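Local coordinates for putative gamma-hydroxymuconic semialdehyde dehydrogenase (PDB 4GO3), which probably oxidises an aldehyde, gamma-hydroxymuconic semialdehyde, to the carboxylic acid with an NAD(P)+ cofactor, as other members of the aldehyde dehydrogenase family do, at residues Ala260-Ala265 and Leu298-Ala303; Arg286-Lys291 and Glu396-Ile401. The protein carries 2 engineered substitutions. All coordinates share one frame; numbering follows the deposited sequence.

Contact 1 (Ala260-Ala265 and Leu298-Ala303)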
# COMPACT_ATOMS: atom_id res chain seq x y z
N ALA A 260 -37.12 8.33 -5.45
CA ALA A 260 -36.48 7.57 -6.49
C ALA A 260 -37.44 7.18 -7.55
O ALA A 260 -38.58 6.99 -7.30
CB ALA A 260 -35.87 6.36 -5.93
N ASN A 261 -36.92 7.04 -8.76
CA ASN A 261 -37.63 6.47 -9.88
C ASN A 261 -37.68 4.97 -9.69
O ASN A 261 -36.73 4.26 -9.98
CB ASN A 261 -36.90 6.82 -11.17
CG ASN A 261 -37.46 6.12 -12.36
OD1 ASN A 261 -38.25 5.21 -12.23
ND2 ASN A 261 -37.06 6.55 -13.53
N ILE A 262 -38.80 4.50 -9.19
CA ILE A 262 -38.91 3.16 -8.67
C ILE A 262 -38.89 2.09 -9.74
O ILE A 262 -38.53 0.97 -9.45
CB ILE A 262 -40.13 3.00 -7.75
CG1 ILE A 262 -39.84 3.61 -6.40
CG2 ILE A 262 -40.45 1.56 -7.57
CD1 ILE A 262 -40.85 4.56 -5.97
N GLU A 263 -39.19 2.41 -10.98
CA GLU A 263 -39.02 1.42 -12.02
C GLU A 263 -37.54 1.25 -12.32
O GLU A 263 -37.06 0.16 -12.51
CB GLU A 263 -39.75 1.85 -13.28
CG GLU A 263 -40.15 0.71 -14.16
CD GLU A 263 -40.06 1.07 -15.59
OE1 GLU A 263 -40.18 2.27 -15.89
OE2 GLU A 263 -39.85 0.17 -16.41
N ALA A 264 -36.83 2.37 -12.35
CA ALA A 264 -35.41 2.38 -12.61
C ALA A 264 -34.70 1.70 -11.47
O ALA A 264 -33.83 0.88 -11.69
CB ALA A 264 -34.91 3.80 -12.77
N ALA A 265 -35.07 2.07 -10.26
CA ALA A 265 -34.45 1.51 -9.07
C ALA A 265 -34.62 0.00 -9.02
O ALA A 265 -33.70 -0.72 -8.65
CB ALA A 265 -35.00 2.17 -7.80
N LEU A 298 -41.19 -3.30 -3.74
CA LEU A 298 -41.15 -4.76 -3.58
C LEU A 298 -42.11 -5.52 -4.50
O LEU A 298 -41.83 -6.64 -4.90
CB LEU A 298 -41.35 -5.16 -2.12
CG LEU A 298 -40.15 -4.86 -1.22
CD1 LEU A 298 -40.53 -4.96 0.24
CD2 LEU A 298 -38.96 -5.75 -1.55
N GLU A 299 -43.21 -4.87 -4.80
CA GLU A 299 -44.20 -5.35 -5.73
C GLU A 299 -43.63 -5.61 -7.11
O GLU A 299 -43.94 -6.63 -7.68
CB GLU A 299 -45.33 -4.33 -5.83
CG GLU A 299 -46.66 -4.90 -6.23
CD GLU A 299 -47.55 -5.10 -5.04
OE1 GLU A 299 -48.14 -4.11 -4.57
OE2 GLU A 299 -47.66 -6.24 -4.56
N ARG A 300 -42.83 -4.70 -7.63
CA ARG A 300 -42.30 -4.87 -8.95
C ARG A 300 -41.02 -5.65 -8.88
O ARG A 300 -40.67 -6.34 -9.81
CB ARG A 300 -42.05 -3.52 -9.59
CG ARG A 300 -42.83 -2.43 -8.96
CD ARG A 300 -42.46 -1.10 -9.55
NE ARG A 300 -42.66 -1.10 -10.98
CZ ARG A 300 -42.91 -0.02 -11.70
NH1 ARG A 300 -43.00 1.17 -11.12
NH2 ARG A 300 -43.08 -0.13 -13.00
N PHE A 301 -40.32 -5.52 -7.76
CA PHE A 301 -39.04 -6.20 -7.61
C PHE A 301 -39.24 -7.69 -7.39
O PHE A 301 -38.59 -8.52 -8.02
CB PHE A 301 -38.21 -5.58 -6.49
CG PHE A 301 -36.83 -6.18 -6.33
CD1 PHE A 301 -36.54 -7.02 -5.27
CD2 PHE A 301 -35.84 -5.92 -7.26
CE1 PHE A 301 -35.28 -7.58 -5.13
CE2 PHE A 301 -34.59 -6.47 -7.13
CZ PHE A 301 -34.30 -7.30 -6.07
N ILE A 302 -40.15 -8.05 -6.50
CA ILE A 302 -40.42 -9.46 -6.27
C ILE A 302 -41.04 -10.16 -7.47
O ILE A 302 -40.83 -11.33 -7.69
CB ILE A 302 -41.28 -9.68 -5.04
CG1 ILE A 302 -40.61 -9.10 -3.81
CG2 ILE A 302 -41.52 -11.14 -4.81
CD1 ILE A 302 -41.49 -9.12 -2.62
N ALA A 303 -41.80 -9.44 -8.27
CA ALA A 303 -42.31 -10.00 -9.49
C ALA A 303 -41.18 -10.17 -10.48
O ALA A 303 -41.13 -11.14 -11.22
CB ALA A 303 -43.35 -9.11 -10.06

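Contact 2 (Arg286-Lys291 and Glu396-Ile401)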
# COMPACT_ATOMS: atom_id res chain seq x y z
N ARG A 286 -27.86 -5.59 -0.18
CA ARG A 286 -28.59 -5.02 0.92
C ARG A 286 -29.51 -3.91 0.44
O ARG A 286 -29.11 -2.77 0.41
CB ARG A 286 -27.62 -4.41 1.91
CG ARG A 286 -26.78 -5.38 2.67
CD ARG A 286 -26.16 -4.68 3.84
NE ARG A 286 -25.28 -3.60 3.42
CZ ARG A 286 -24.97 -2.55 4.17
NH1 ARG A 286 -25.46 -2.43 5.39
NH2 ARG A 286 -24.16 -1.64 3.70
N LEU A 287 -30.74 -4.27 0.10
CA LEU A 287 -31.74 -3.29 -0.30
C LEU A 287 -32.23 -2.55 0.91
O LEU A 287 -32.72 -3.16 1.85
CB LEU A 287 -32.91 -3.98 -0.96
CG LEU A 287 -32.83 -4.05 -2.47
CD1 LEU A 287 -34.01 -4.83 -2.99
CD2 LEU A 287 -32.80 -2.67 -3.06
N ILE A 288 -32.09 -1.24 0.88
CA ILE A 288 -32.52 -0.35 1.94
C ILE A 288 -33.59 0.57 1.37
O ILE A 288 -33.28 1.50 0.65
CB ILE A 288 -31.36 0.49 2.44
CG1 ILE A 288 -30.32 -0.38 3.12
CG2 ILE A 288 -31.83 1.54 3.39
CD1 ILE A 288 -28.94 0.14 2.99
N LEU A 289 -34.84 0.28 1.69
CA LEU A 289 -35.95 0.98 1.05
C LEU A 289 -36.62 1.92 2.01
O LEU A 289 -36.86 1.57 3.17
CB LEU A 289 -36.97 -0.02 0.54
CG LEU A 289 -36.35 -1.22 -0.20
CD1 LEU A 289 -37.43 -2.21 -0.59
CD2 LEU A 289 -35.57 -0.74 -1.42
N HIS A 290 -36.97 3.08 1.50
CA HIS A 290 -37.70 4.04 2.26
C HIS A 290 -39.09 3.51 2.43
O HIS A 290 -39.72 3.13 1.47
CB HIS A 290 -37.72 5.34 1.50
CG HIS A 290 -38.54 6.40 2.14
ND1 HIS A 290 -38.14 7.08 3.27
CD2 HIS A 290 -39.74 6.92 1.80
CE1 HIS A 290 -39.05 7.96 3.60
NE2 HIS A 290 -40.03 7.88 2.73
N LYS A 291 -39.55 3.49 3.67
CA LYS A 291 -40.83 2.93 4.04
C LYS A 291 -42.00 3.35 3.17
O LYS A 291 -42.97 2.64 3.07
CB LYS A 291 -41.12 3.26 5.49
CG LYS A 291 -41.22 4.73 5.78
CD LYS A 291 -42.36 5.02 6.75
CE LYS A 291 -42.20 6.34 7.49
NZ LYS A 291 -42.26 6.14 8.96
N GLU A 396 -30.67 9.85 7.56
CA GLU A 396 -29.73 9.51 8.57
C GLU A 396 -29.89 8.06 8.95
O GLU A 396 -28.91 7.35 9.17
CB GLU A 396 -29.91 10.46 9.73
CG GLU A 396 -29.93 11.90 9.24
CD GLU A 396 -31.30 12.38 8.83
OE1 GLU A 396 -31.95 11.70 8.02
OE2 GLU A 396 -31.74 13.44 9.31
N GLU A 397 -31.12 7.59 8.97
CA GLU A 397 -31.37 6.18 9.16
C GLU A 397 -30.61 5.41 8.10
O GLU A 397 -29.68 4.68 8.41
CB GLU A 397 -32.85 5.89 9.09
CG GLU A 397 -33.47 5.40 10.39
CD GLU A 397 -34.74 4.58 10.19
OE1 GLU A 397 -34.67 3.33 10.17
OE2 GLU A 397 -35.82 5.19 10.06
N ALA A 398 -31.01 5.61 6.84
CA ALA A 398 -30.38 5.02 5.65
C ALA A 398 -28.86 5.01 5.63
O ALA A 398 -28.25 4.02 5.26
CB ALA A 398 -30.89 5.71 4.41
N LEU A 399 -28.25 6.13 5.99
CA LEU A 399 -26.80 6.23 6.12
C LEU A 399 -26.31 5.25 7.17
O LEU A 399 -25.40 4.46 6.92
CB LEU A 399 -26.39 7.63 6.52
CG LEU A 399 -25.14 8.21 5.87
CD1 LEU A 399 -24.43 9.11 6.85
CD2 LEU A 399 -24.22 7.11 5.40
N ALA A 400 -26.93 5.31 8.35
CA ALA A 400 -26.54 4.45 9.46
C ALA A 400 -26.50 3.00 9.02
O ALA A 400 -25.53 2.29 9.26
CB ALA A 400 -27.49 4.63 10.61
N ILE A 401 -27.57 2.57 8.35
CA ILE A 401 -27.66 1.18 7.90
C ILE A 401 -26.56 0.88 6.88
O ILE A 401 -25.81 -0.08 7.04
CB ILE A 401 -29.01 0.88 7.26
CG1 ILE A 401 -30.12 1.05 8.29
CG2 ILE A 401 -29.04 -0.51 6.73
CD1 ILE A 401 -31.50 1.18 7.66

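Contact 1 (Ala260-Ala265 and Leu298-Ala303)
R300 reaches across from its helix and lays one face of its guanidinium against the aliphatic part of E263. E263 CG is 3.3 Å from R300 NH2. E263 CB stands above the same plane, off-centre, nearer the edge of the group. The arginine runs across the glutamate, nearly perpendicular to it. The charged ends do not meet: E263 OE2 is 4.7 Å from R300 NH2, although the carboxylate and guanidinium planes are only 14° apart. Any attraction between the two charges probably acts at a distance, not through a salt bridge. E263 CG lies anti to the backbone N (chi1 -154°), which keeps the methylene over the guanidinium, and a bend at chi2 carries the carboxylate onward. Closer to the backbone of its own helix, R300 CD packs on I262 CG2 at 3.9 Å. These residues sit on two helices, 262-274 and 294-307, that pack side by side on one face of the seven-stranded sheet of the aldehyde dehydrogenase fold. Strand 286-290 lies between them in the sequence. On the sheet side, F301 packs against V266, A269 and A270 of helix 262-274. N261 caps the start of that helix. Its OD1 accepts from A264 N at 3.2 Å in a nearly straight bond (169°), with the donor above the carbonyl plane; a weak bond comes from E263 N. E263 OE2 also has a long, weak ion pair with R487 of the second subunit.

Contact 2 (Arg286-Lys291 and Glu396-Ile401)
I288 and I401 make the apolar part of this contact, and R286 adds a polar grip at one end. The CB of I288 points toward the helix. There the side chain branches. CG2 takes the branch anti to the backbone N and faces A398, whose CB is 4.4 Å from I288 CG2. CG1 takes the branch beside the backbone N (chi1 -66°), and I288 CG1 lies 3.8 Å from I401 CG2. The tip, I288 CD1, is also 3.8 Å from I401 CG2, so one methyl of I401 rests along the outer half of the isoleucine. The two isoleucines lie alongside, pointing opposite ways. Helix 395-403 links parallel strands 386-392 and 411-414 in a beta-alpha-beta crossover, and strand 286-290 is one of the two strands between them. Strand and helix segments run nearly antiparallel, at 171°, with axes 9.5 Å apart. F392 of strand 386-392 touches both I288 and A398. R286 is buried, and its guanidinium points at backbone carbonyls: NH2 donates to A402 O and NE to K251 O. R286 NH1 is 2.9 Å from I401 O, which lies at the guanidinium edge near its plane; the place of NH1 is less sure, so this bond is doubtful. The carbonyls of I401 and A402 belong to the last turn of the helix, where the helix dipole would probably favour a positive charge. A methionine in place of R286 would probably leave the carbonyls of A402 and K251 without these donors and the end of the helix untied from the strand.

In the fold
Contacts 1 and 2 lie about 16 Å apart, centre to centre, and use opposite faces of strand 286-290. I288 and R286 turn to helix 395-403. L287 and L289 turn to helix 294-307, where F301 CE1 is 3.7 Å from L287 CD1 and L298 CG is 3.9 Å from L289 CD1. The chain runs from helix 262-274 through this strand into helix 294-307, so the strand joins the two helices of contact 1 in sequence. Contact 1 is a surface contact away from the NAD(+)-binding residues. Contact 2 is buried and nearer: the R286 side chain is about 9 Å from that of E381 and about 12 Å from that of C281, both NAD(+)-binding, though none is bound here.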